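Local coordinates for putative aminotransferase (Actinomadura melliaura, PDB 4ZWV), which probably acts as a pyridoxal 5'-phosphate-dependent sugar aminotransferase in the biosynthesis of the aminopentose of the indolocarbazole AT2433, at residues Leu68-Ser79 / Lys118-Ile127; Ala163-Arg171 / Pro287-Val295. One frame throughout, in Å; residues are numbered along the deposited sequence. Where two conformers were deposited one is given.

Interaction 1 (Leu68-Ser79 / Lys118-Ile127)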
loop_
_atom_site.group_PDB
_atom_site.type_symbol
_atom_site.label_atom_id
_atom_site.label_comp_id
_atom_site.label_asym_id
_atom_site.label_seq_id
_atom_site.Cartn_x
_atom_site.Cartn_y
_atom_site.Cartn_z
ATOM N N LEU A 68 -9.269 -12.714 -9.035
ATOM C CA LEU A 68 -9.395 -14.032 -9.653
ATOM C C LEU A 68 -10.541 -14.814 -9.071
ATOM O O LEU A 68 -10.791 -14.757 -7.877
ATOM C CB LEU A 68 -8.105 -14.829 -9.512
ATOM C CG LEU A 68 -6.928 -14.187 -10.225
ATOM C CD1 LEU A 68 -5.720 -15.090 -10.100
ATOM C CD2 LEU A 68 -7.271 -13.912 -11.689
ATOM N N ASP A 69 -11.239 -15.526 -9.949
ATOM C CA ASP A 69 -12.312 -16.428 -9.564
ATOM C C ASP A 69 -11.845 -17.865 -9.746
ATOM O O ASP A 69 -11.827 -18.396 -10.860
ATOM C CB ASP A 69 -13.567 -16.154 -10.398
ATOM C CG ASP A 69 -14.689 -17.128 -10.109
ATOM O OD1 ASP A 69 -14.743 -17.671 -8.983
ATOM O OD2 ASP A 69 -15.518 -17.355 -11.016
ATOM N N ALA A 70 -11.447 -18.487 -8.644
ATOM C CA ALA A 70 -11.031 -19.881 -8.667
ATOM C C ALA A 70 -11.206 -20.483 -7.281
ATOM O O ALA A 70 -11.077 -19.765 -6.278
ATOM C CB ALA A 70 -9.581 -19.993 -9.133
ATOM N N PRO A 71 -11.512 -21.790 -7.215
ATOM C CA PRO A 71 -11.699 -22.467 -5.927
ATOM C C PRO A 71 -10.410 -22.495 -5.114
ATOM O O PRO A 71 -9.318 -22.432 -5.683
ATOM C CB PRO A 71 -12.135 -23.879 -6.333
ATOM C CG PRO A 71 -11.529 -24.080 -7.680
ATOM C CD PRO A 71 -11.615 -22.732 -8.347
ATOM N N GLU A 72 -10.527 -22.594 -3.793
ATOM C CA GLU A 72 -9.345 -22.589 -2.937
ATOM C C GLU A 72 -8.406 -23.755 -3.215
ATOM O O GLU A 72 -7.198 -23.631 -3.033
ATOM C CB GLU A 72 -9.765 -22.612 -1.464
ATOM C CG GLU A 72 -10.476 -21.356 -1.011
ATOM C CD GLU A 72 -9.569 -20.138 -1.037
ATOM O OE1 GLU A 72 -8.726 -20.012 -0.125
ATOM O OE2 GLU A 72 -9.695 -19.311 -1.964
ATOM N N GLU A 73 -8.942 -24.885 -3.673
ATOM C CA GLU A 73 -8.093 -26.035 -3.975
ATOM C C GLU A 73 -7.180 -25.787 -5.181
ATOM O O GLU A 73 -6.225 -26.524 -5.401
ATOM C CB GLU A 73 -8.927 -27.304 -4.185
ATOM C CG GLU A 73 -9.954 -27.219 -5.293
ATOM C CD GLU A 73 -11.324 -26.758 -4.807
ATOM O OE1 GLU A 73 -12.312 -27.022 -5.524
ATOM O OE2 GLU A 73 -11.422 -26.127 -3.724
ATOM N N ARG A 74 -7.496 -24.780 -5.991
ATOM C CA ARG A 74 -6.539 -24.342 -7.005
ATOM C C ARG A 74 -5.645 -23.304 -6.342
ATOM O O ARG A 74 -5.914 -22.113 -6.389
ATOM C CB ARG A 74 -7.244 -23.805 -8.253
ATOM C CG ARG A 74 -7.696 -24.955 -9.170
ATOM C CD ARG A 74 -8.606 -24.487 -10.289
ATOM N NE ARG A 74 -7.994 -23.411 -11.054
ATOM C CZ ARG A 74 -8.682 -22.520 -11.762
ATOM N NH1 ARG A 74 -10.012 -22.587 -11.800
ATOM N NH2 ARG A 74 -8.045 -21.568 -12.435
ATOM N N ASP A 75 -4.610 -23.792 -5.664
ATOM C CA ASP A 75 -3.816 -22.961 -4.768
ATOM C C ASP A 75 -2.459 -22.571 -5.334
ATOM O O ASP A 75 -1.686 -21.888 -4.667
ATOM C CB ASP A 75 -3.613 -23.681 -3.426
ATOM C CG ASP A 75 -2.793 -24.960 -3.552
ATOM O OD1 ASP A 75 -2.736 -25.553 -4.645
ATOM O OD2 ASP A 75 -2.215 -25.404 -2.532
ATOM N N GLU A 76 -2.206 -22.969 -6.570
ATOM C CA GLU A 76 -0.899 -22.802 -7.175
ATOM C C GLU A 76 -0.840 -21.610 -8.124
ATOM O O GLU A 76 -1.669 -21.477 -9.023
ATOM C CB GLU A 76 -0.537 -24.089 -7.912
ATOM C CG GLU A 76 0.668 -24.030 -8.806
ATOM C CD GLU A 76 0.865 -25.344 -9.537
ATOM O OE1 GLU A 76 1.767 -26.115 -9.144
ATOM O OE2 GLU A 76 0.099 -25.623 -10.488
ATOM N N VAL A 77 0.153 -20.748 -7.938
ATOM C CA VAL A 77 0.428 -19.715 -8.932
ATOM C C VAL A 77 1.804 -20.007 -9.500
ATOM O O VAL A 77 2.765 -20.166 -8.750
ATOM C CB VAL A 77 0.398 -18.299 -8.345
ATOM C CG1 VAL A 77 0.703 -17.271 -9.442
ATOM C CG2 VAL A 77 -0.967 -18.023 -7.716
ATOM N N LEU A 78 1.889 -20.090 -10.823
ATOM C CA LEU A 78 3.153 -20.361 -11.505
ATOM C C LEU A 78 3.879 -19.047 -11.765
ATOM O O LEU A 78 3.297 -18.100 -12.274
ATOM C CB LEU A 78 2.889 -21.112 -12.808
ATOM C CG LEU A 78 2.345 -22.519 -12.602
ATOM C CD1 LEU A 78 1.641 -23.082 -13.844
ATOM C CD2 LEU A 78 3.500 -23.405 -12.236
ATOM N N SER A 79 5.155 -18.998 -11.404
ATOM C CA SER A 79 5.927 -17.769 -11.502
ATOM C C SER A 79 7.399 -18.142 -11.589
ATOM O O SER A 79 7.794 -19.206 -11.113
ATOM C CB SER A 79 5.657 -16.882 -10.279
ATOM O OG SER A 79 6.273 -15.617 -10.400
ATOM N N LYS A 118 4.232 -27.626 -16.224
ATOM C CA LYS A 118 3.915 -27.464 -14.805
ATOM C C LYS A 118 2.479 -27.032 -14.517
ATOM O O LYS A 118 2.057 -27.004 -13.365
ATOM C CB LYS A 118 4.902 -26.487 -14.174
ATOM C CG LYS A 118 6.265 -27.140 -13.965
ATOM C CD LYS A 118 7.315 -26.146 -13.521
ATOM C CE LYS A 118 8.572 -26.883 -13.078
ATOM N NZ LYS A 118 9.720 -25.953 -12.879
ATOM N N ILE A 119 1.724 -26.693 -15.554
ATOM C CA ILE A 119 0.298 -26.436 -15.355
ATOM C C ILE A 119 -0.356 -27.734 -14.881
ATOM O O ILE A 119 -0.098 -28.814 -15.424
ATOM C CB ILE A 119 -0.362 -25.921 -16.639
ATOM C CG1 ILE A 119 0.170 -24.534 -16.965
ATOM C CG2 ILE A 119 -1.887 -25.898 -16.505
ATOM C CD1 ILE A 119 -0.271 -24.015 -18.320
ATOM N N SER A 120 -1.165 -27.633 -13.833
ATOM C CA SER A 120 -1.714 -28.813 -13.175
ATOM C C SER A 120 -3.151 -28.533 -12.745
ATOM O O SER A 120 -3.612 -27.391 -12.856
ATOM C CB SER A 120 -0.855 -29.197 -11.961
ATOM O OG SER A 120 -1.114 -28.339 -10.872
ATOM N N PRO A 121 -3.859 -29.565 -12.244
ATOM C CA PRO A 121 -5.200 -29.302 -11.713
ATOM C C PRO A 121 -5.218 -28.283 -10.574
ATOM O O PRO A 121 -6.279 -27.737 -10.292
ATOM C CB PRO A 121 -5.649 -30.682 -11.222
ATOM C CG PRO A 121 -4.930 -31.640 -12.113
ATOM C CD PRO A 121 -3.587 -31.012 -12.344
ATOM N N ALA A 122 -4.070 -28.003 -9.956
ATOM C CA ALA A 122 -4.012 -27.013 -8.881
ATOM C C ALA A 122 -3.707 -25.592 -9.348
ATOM O O ALA A 122 -3.713 -24.665 -8.542
ATOM C CB ALA A 122 -2.969 -27.433 -7.839
ATOM N N THR A 123 -3.444 -25.409 -10.638
ATOM C CA THR A 123 -3.023 -24.104 -11.135
ATOM C C THR A 123 -4.139 -23.077 -11.105
ATOM O O THR A 123 -5.185 -23.233 -11.745
ATOM C CB THR A 123 -2.490 -24.187 -12.564
ATOM O OG1 THR A 123 -1.399 -25.105 -12.599
ATOM C CG2 THR A 123 -2.003 -22.828 -13.017
ATOM N N ARG A 124 -3.904 -22.025 -10.337
ATOM C CA ARG A 124 -4.842 -20.942 -10.214
ATOM C C ARG A 124 -4.602 -19.835 -11.244
ATOM O O ARG A 124 -5.529 -19.307 -11.871
ATOM C CB ARG A 124 -4.697 -20.381 -8.793
ATOM C CG ARG A 124 -5.511 -19.189 -8.479
ATOM C CD ARG A 124 -5.359 -18.810 -7.001
ATOM N NE ARG A 124 -6.505 -18.004 -6.622
ATOM C CZ ARG A 124 -7.669 -18.507 -6.243
ATOM N NH1 ARG A 124 -8.669 -17.698 -5.950
ATOM N NH2 ARG A 124 -7.833 -19.827 -6.154
ATOM N N ALA A 125 -3.331 -19.528 -11.456
ATOM C CA ALA A 125 -2.934 -18.397 -12.285
ATOM C C ALA A 125 -1.471 -18.512 -12.630
ATOM O O ALA A 125 -0.738 -19.312 -12.038
ATOM C CB ALA A 125 -3.199 -17.064 -11.574
ATOM N N ILE A 126 -1.058 -17.695 -13.593
ATOM C CA ILE A 126 0.328 -17.598 -14.012
ATOM C C ILE A 126 0.694 -16.129 -14.013
ATOM O O ILE A 126 -0.051 -15.341 -14.567
ATOM C CB ILE A 126 0.524 -18.189 -15.422
ATOM C CG1 ILE A 126 0.069 -19.654 -15.460
ATOM C CG2 ILE A 126 1.985 -18.038 -15.872
ATOM C CD1 ILE A 126 -0.337 -20.103 -16.861
ATOM N N ILE A 127 1.780 -15.751 -13.347
ATOM C CA ILE A 127 2.274 -14.377 -13.474
ATOM C C ILE A 127 3.465 -14.407 -14.411
ATOM O O ILE A 127 4.418 -15.155 -14.185
ATOM C CB ILE A 127 2.671 -13.754 -12.118
ATOM C CG1 ILE A 127 1.458 -13.753 -11.168
ATOM C CG2 ILE A 127 3.186 -12.338 -12.326
ATOM C CD1 ILE A 127 1.722 -13.062 -9.818
HETATM O O HOH W 1 -9.117 -14.751 -5.792
HETATM O O HOH W 2 -11.772 -16.858 -6.238
HETATM O O HOH W 3 2.847 -27.878 -11.029
HETATM O O HOH W 4 6.808 -14.816 -12.963
#

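Interaction 2 (Ala163-Arg171 / Pro287-Val295)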
loop_
_atom_site.group_PDB
_atom_site.type_symbol
_atom_site.label_atom_id
_atom_site.label_comp_id
_atom_site.label_asym_id
_atom_site.label_seq_id
_atom_site.Cartn_x
_atom_site.Cartn_y
_atom_site.Cartn_z
ATOM N N ALA A 163 6.206 -4.037 -14.886
ATOM C CA ALA A 163 6.946 -3.001 -14.159
ATOM C C ALA A 163 8.147 -2.427 -14.913
ATOM O O ALA A 163 8.447 -1.232 -14.792
ATOM C CB ALA A 163 7.415 -3.543 -12.815
ATOM N N HIS A 164 8.836 -3.273 -15.686
ATOM C CA HIS A 164 10.032 -2.851 -16.417
ATOM C C HIS A 164 9.731 -2.433 -17.842
ATOM O O HIS A 164 10.649 -2.098 -18.600
ATOM C CB HIS A 164 11.057 -3.985 -16.482
ATOM C CG HIS A 164 11.663 -4.321 -15.164
ATOM N ND1 HIS A 164 12.570 -5.347 -15.005
ATOM C CD2 HIS A 164 11.512 -3.756 -13.945
ATOM C CE1 HIS A 164 12.950 -5.400 -13.741
ATOM N NE2 HIS A 164 12.320 -4.448 -13.075
ATOM N N ALA A 165 8.455 -2.474 -18.209
ATOM C CA ALA A 165 8.099 -2.479 -19.624
ATOM C C ALA A 165 7.106 -1.390 -20.021
ATOM O O ALA A 165 6.354 -1.543 -20.982
ATOM C CB ALA A 165 7.553 -3.858 -20.000
ATOM N N TRP A 166 7.120 -0.258 -19.322
ATOM C CA TRP A 166 6.339 0.862 -19.818
ATOM C C TRP A 166 6.735 1.180 -21.272
ATOM O O TRP A 166 7.920 1.247 -21.613
ATOM C CB TRP A 166 6.514 2.118 -18.944
ATOM C CG TRP A 166 5.636 3.218 -19.464
ATOM C CD1 TRP A 166 6.020 4.301 -20.200
ATOM C CD2 TRP A 166 4.208 3.296 -19.347
ATOM N NE1 TRP A 166 4.921 5.057 -20.530
ATOM C CE2 TRP A 166 3.796 4.456 -20.029
ATOM C CE3 TRP A 166 3.242 2.491 -18.741
ATOM C CZ2 TRP A 166 2.460 4.842 -20.105
ATOM C CZ3 TRP A 166 1.915 2.866 -18.827
ATOM C CH2 TRP A 166 1.536 4.033 -19.502
ATOM N N GLY A 167 5.732 1.348 -22.125
ATOM C CA GLY A 167 5.958 1.690 -23.515
ATOM C C GLY A 167 6.319 0.524 -24.423
ATOM O O GLY A 167 6.584 0.731 -25.608
ATOM N N ALA A 168 6.368 -0.691 -23.875
ATOM C CA ALA A 168 6.727 -1.861 -24.685
ATOM C C ALA A 168 5.546 -2.331 -25.513
ATOM O O ALA A 168 4.393 -2.035 -25.184
ATOM C CB ALA A 168 7.232 -2.997 -23.797
ATOM N N SER A 169 5.841 -3.069 -26.583
ATOM C CA SER A 169 4.796 -3.641 -27.425
ATOM C C SER A 169 5.210 -5.024 -27.894
ATOM O O SER A 169 6.386 -5.378 -27.857
ATOM C CB SER A 169 4.510 -2.751 -28.629
ATOM O OG SER A 169 5.658 -2.660 -29.448
ATOM N N TYR A 170 4.228 -5.792 -28.344
ATOM C CA TYR A 170 4.470 -7.147 -28.810
ATOM C C TYR A 170 3.568 -7.394 -30.000
ATOM O O TYR A 170 2.347 -7.227 -29.914
ATOM C CB TYR A 170 4.223 -8.152 -27.672
ATOM C CG TYR A 170 4.087 -9.594 -28.129
ATOM C CD1 TYR A 170 5.204 -10.406 -28.302
ATOM C CD2 TYR A 170 2.829 -10.147 -28.363
ATOM C CE1 TYR A 170 5.070 -11.729 -28.712
ATOM C CE2 TYR A 170 2.688 -11.463 -28.780
ATOM C CZ TYR A 170 3.806 -12.249 -28.946
ATOM O OH TYR A 170 3.655 -13.561 -29.331
ATOM N N ARG A 171 4.200 -7.748 -31.114
ATOM C CA ARG A 171 3.522 -8.021 -32.374
ATOM C C ARG A 171 2.554 -6.906 -32.754
ATOM O O ARG A 171 1.446 -7.141 -33.235
ATOM C CB ARG A 171 2.846 -9.391 -32.313
ATOM C CG ARG A 171 3.918 -10.474 -32.290
ATOM C CD ARG A 171 3.417 -11.885 -32.484
ATOM N NE ARG A 171 4.563 -12.790 -32.405
ATOM C CZ ARG A 171 4.481 -14.113 -32.296
ATOM N NH1 ARG A 171 3.299 -14.711 -32.261
ATOM N NH2 ARG A 171 5.594 -14.833 -32.221
ATOM N N PRO A 287 12.663 -9.675 -33.438
ATOM C CA PRO A 287 12.233 -8.446 -34.110
ATOM C C PRO A 287 10.716 -8.248 -34.142
ATOM O O PRO A 287 10.265 -7.266 -34.735
ATOM C CB PRO A 287 12.771 -8.624 -35.533
ATOM C CG PRO A 287 12.743 -10.100 -35.735
ATOM C CD PRO A 287 13.157 -10.678 -34.400
ATOM N N ASP A 288 9.952 -9.156 -33.543
ATOM C CA ASP A 288 8.493 -9.046 -33.580
ATOM C C ASP A 288 7.930 -8.288 -32.383
ATOM O O ASP A 288 6.728 -8.297 -32.164
ATOM C CB ASP A 288 7.835 -10.434 -33.667
ATOM C CG ASP A 288 8.067 -11.278 -32.428
ATOM O OD1 ASP A 288 8.944 -10.935 -31.614
ATOM O OD2 ASP A 288 7.375 -12.302 -32.265
ATOM N N ARG A 289 8.798 -7.651 -31.605
ATOM C CA ARG A 289 8.371 -6.945 -30.409
ATOM C C ARG A 289 9.345 -5.825 -30.103
ATOM O O ARG A 289 10.447 -5.783 -30.644
ATOM C CB ARG A 289 8.257 -7.907 -29.222
ATOM C CG ARG A 289 9.579 -8.517 -28.747
ATOM C CD ARG A 289 9.331 -9.778 -27.920
ATOM N NE ARG A 289 8.993 -10.898 -28.796
ATOM C CZ ARG A 289 8.952 -12.176 -28.430
ATOM N NH1 ARG A 289 9.202 -12.529 -27.173
ATOM N NH2 ARG A 289 8.672 -13.112 -29.339
ATOM N N GLU A 290 8.926 -4.907 -29.239
ATOM C CA GLU A 290 9.768 -3.777 -28.887
ATOM C C GLU A 290 9.844 -3.655 -27.380
ATOM O O GLU A 290 8.839 -3.359 -26.733
ATOM C CB GLU A 290 9.231 -2.482 -29.503
ATOM C CG GLU A 290 10.109 -1.269 -29.228
ATOM C CD GLU A 290 9.624 -0.015 -29.947
ATOM O OE1 GLU A 290 8.413 0.293 -29.882
ATOM O OE2 GLU A 290 10.459 0.658 -30.588
ATOM N N GLY A 291 11.028 -3.917 -26.825
ATOM C CA GLY A 291 11.225 -3.843 -25.385
ATOM C C GLY A 291 11.580 -2.446 -24.912
ATOM O O GLY A 291 11.759 -1.526 -25.715
ATOM N N SER A 292 11.678 -2.286 -23.597
ATOM C CA SER A 292 11.897 -0.965 -23.027
ATOM C C SER A 292 13.241 -0.807 -22.332
ATOM O O SER A 292 13.569 0.287 -21.880
ATOM C CB SER A 292 10.758 -0.637 -22.057
ATOM O OG SER A 292 9.537 -0.547 -22.781
ATOM N N PHE A 293 14.009 -1.894 -22.241
ATOM C CA PHE A 293 15.395 -1.826 -21.742
ATOM C C PHE A 293 15.563 -1.042 -20.442
ATOM O O PHE A 293 16.298 -0.059 -20.364
ATOM C CB PHE A 293 16.304 -1.253 -22.826
ATOM C CG PHE A 293 16.424 -2.154 -24.011
ATOM C CD1 PHE A 293 17.259 -3.255 -23.964
ATOM C CD2 PHE A 293 15.673 -1.932 -25.148
ATOM C CE1 PHE A 293 17.372 -4.111 -25.054
ATOM C CE2 PHE A 293 15.778 -2.782 -26.238
ATOM C CZ PHE A 293 16.632 -3.872 -26.187
ATOM N N TYR A 294 14.860 -1.492 -19.416
ATOM C CA TYR A 294 15.039 -0.965 -18.075
ATOM C C TYR A 294 16.524 -1.021 -17.707
ATOM O O TYR A 294 17.078 -0.061 -17.158
ATOM C CB TYR A 294 14.184 -1.783 -17.109
ATOM C CG TYR A 294 14.230 -1.379 -15.664
ATOM C CD1 TYR A 294 13.869 -0.098 -15.265
ATOM C CD2 TYR A 294 14.581 -2.303 -14.689
ATOM C CE1 TYR A 294 13.883 0.256 -13.921
ATOM C CE2 TYR A 294 14.594 -1.961 -13.351
ATOM C CZ TYR A 294 14.249 -0.681 -12.980
ATOM O OH TYR A 294 14.260 -0.343 -11.648
ATOM N N VAL A 295 17.151 -2.158 -18.018
ATOM C CA VAL A 295 18.603 -2.330 -17.939
ATOM C C VAL A 295 19.011 -3.132 -19.175
ATOM O O VAL A 295 18.143 -3.625 -19.894
ATOM C CB VAL A 295 19.056 -3.068 -16.647
ATOM C CG1 VAL A 295 18.742 -2.238 -15.403
ATOM C CG2 VAL A 295 18.411 -4.445 -16.562
HETATM O O HOH W 5 6.506 -0.119 -28.315
#

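Interaction 1 (Leu68-Ser79 / Lys118-Ile127)
L68 meets strand 123-127 through CD1, 3.5 Å from CB of A125. The loop that follows, with a type I turn from P71 to R74, wraps round the guanidinium of R124. The methyl of A70 covers one face of that group, while the carbonyl oxygens of P71 and R74 sit at its edge. NH2 to O of R74 is the straighter edge bond (3.0 Å, 160° at the hydrogen), that to P71 weak; NH1 reaches O of A70 from above the carbonyl plane. With CG anti to the backbone N (chi1 176°) and its chain extended to NE, R124 reaches from its strand to this loop, and a water joins NH1 to O of L68. A leucine in its place would probably take the guanidinium donors from the carbonyls of A70, P71 and R74 and leave the 70-74 loop freer to move. In return, NE of R74 donates to O of T123 at 2.9 Å. At E76, OE2 accepts from OG1 of T123 (2.6 Å), nearly in line with its C-O bond, and from OG of S120 (3.0 Å) on the syn side; OE1 turns to T99. A beta bulge shifts the register between E76 and V77, leaving R124 as the extra residue between T123 and A125, its N bonded to O of E76. CG1 of V77 packs on CG1 of I127. N of L78 bonds to O of A125 and N of I127 to O of L78, and CD1 of L78 touches both CG1 of I119 and CG2 of T123, 3.7 Å from each. Where these neighbouring strands of the seven-stranded aminotransferase sheet begin, the R124 guanidinium on loop carbonyls and the E76 carboxylate on two hydroxyls add polar side-chain bonds to the backbone pairing.

Interaction 2 (Ala163-Arg171 / Pro287-Val295)
One face of the H164 imidazole is covered by Y294, whose CD2 lies over the ring centre; the two rings form an offset stack with centroids 4.2 Å apart and planes at 24°. ND1 of H164 bonds to the backbone N of T132; H164 binds the cofactor in this protein, so the stack and this bond position a residue of the cofactor site. Farther along, the Y170 ring carries CG of R171 over one face and NE of R289 at its edge, while its own CE1 edge lies over a face of the R289 guanidinium, the two planes 76° apart. Between these aromatic ends, S169 and E290 form an antiparallel hydrogen-bonded pair within a small three-stranded sheet, joining the large pyridoxal phosphate-binding domain to the chain that follows helix 243-273. A type II turn from A165 to A168 precedes it, and OG of S292 donates to O of W166 at 2.7 Å. R171 grips OD2 of D288 side-on, NE at 2.9 Å and NH2 at 3.1 Å, with the oxygen in the guanidinium plane. R289 takes OD1, which also bonds to OG of S286, through NE (2.8 Å), so both arginines share the carboxylate, their NH2 atoms 4.6 Å apart.

Interactions 1 and 2 follow one another along the chain, their centres 27 Å apart and their nearest atoms about 9 Å apart, without touching. Strand 123-129, used by interaction 1, lies next to strand 157-161 in the large sheet, and the latter leads into 163-171. Interaction 2 is the nearer to the cofactor site: it contains H164, a pyridoxal phosphate-binding residue, whose side chain lies about 7 Å from that of S185, which also binds the cofactor. Interaction 1 stands farther off, the side chain of I127 being about 10 Å from that of T58, another cofactor-binding residue. No pyridoxal phosphate is bound to this chain.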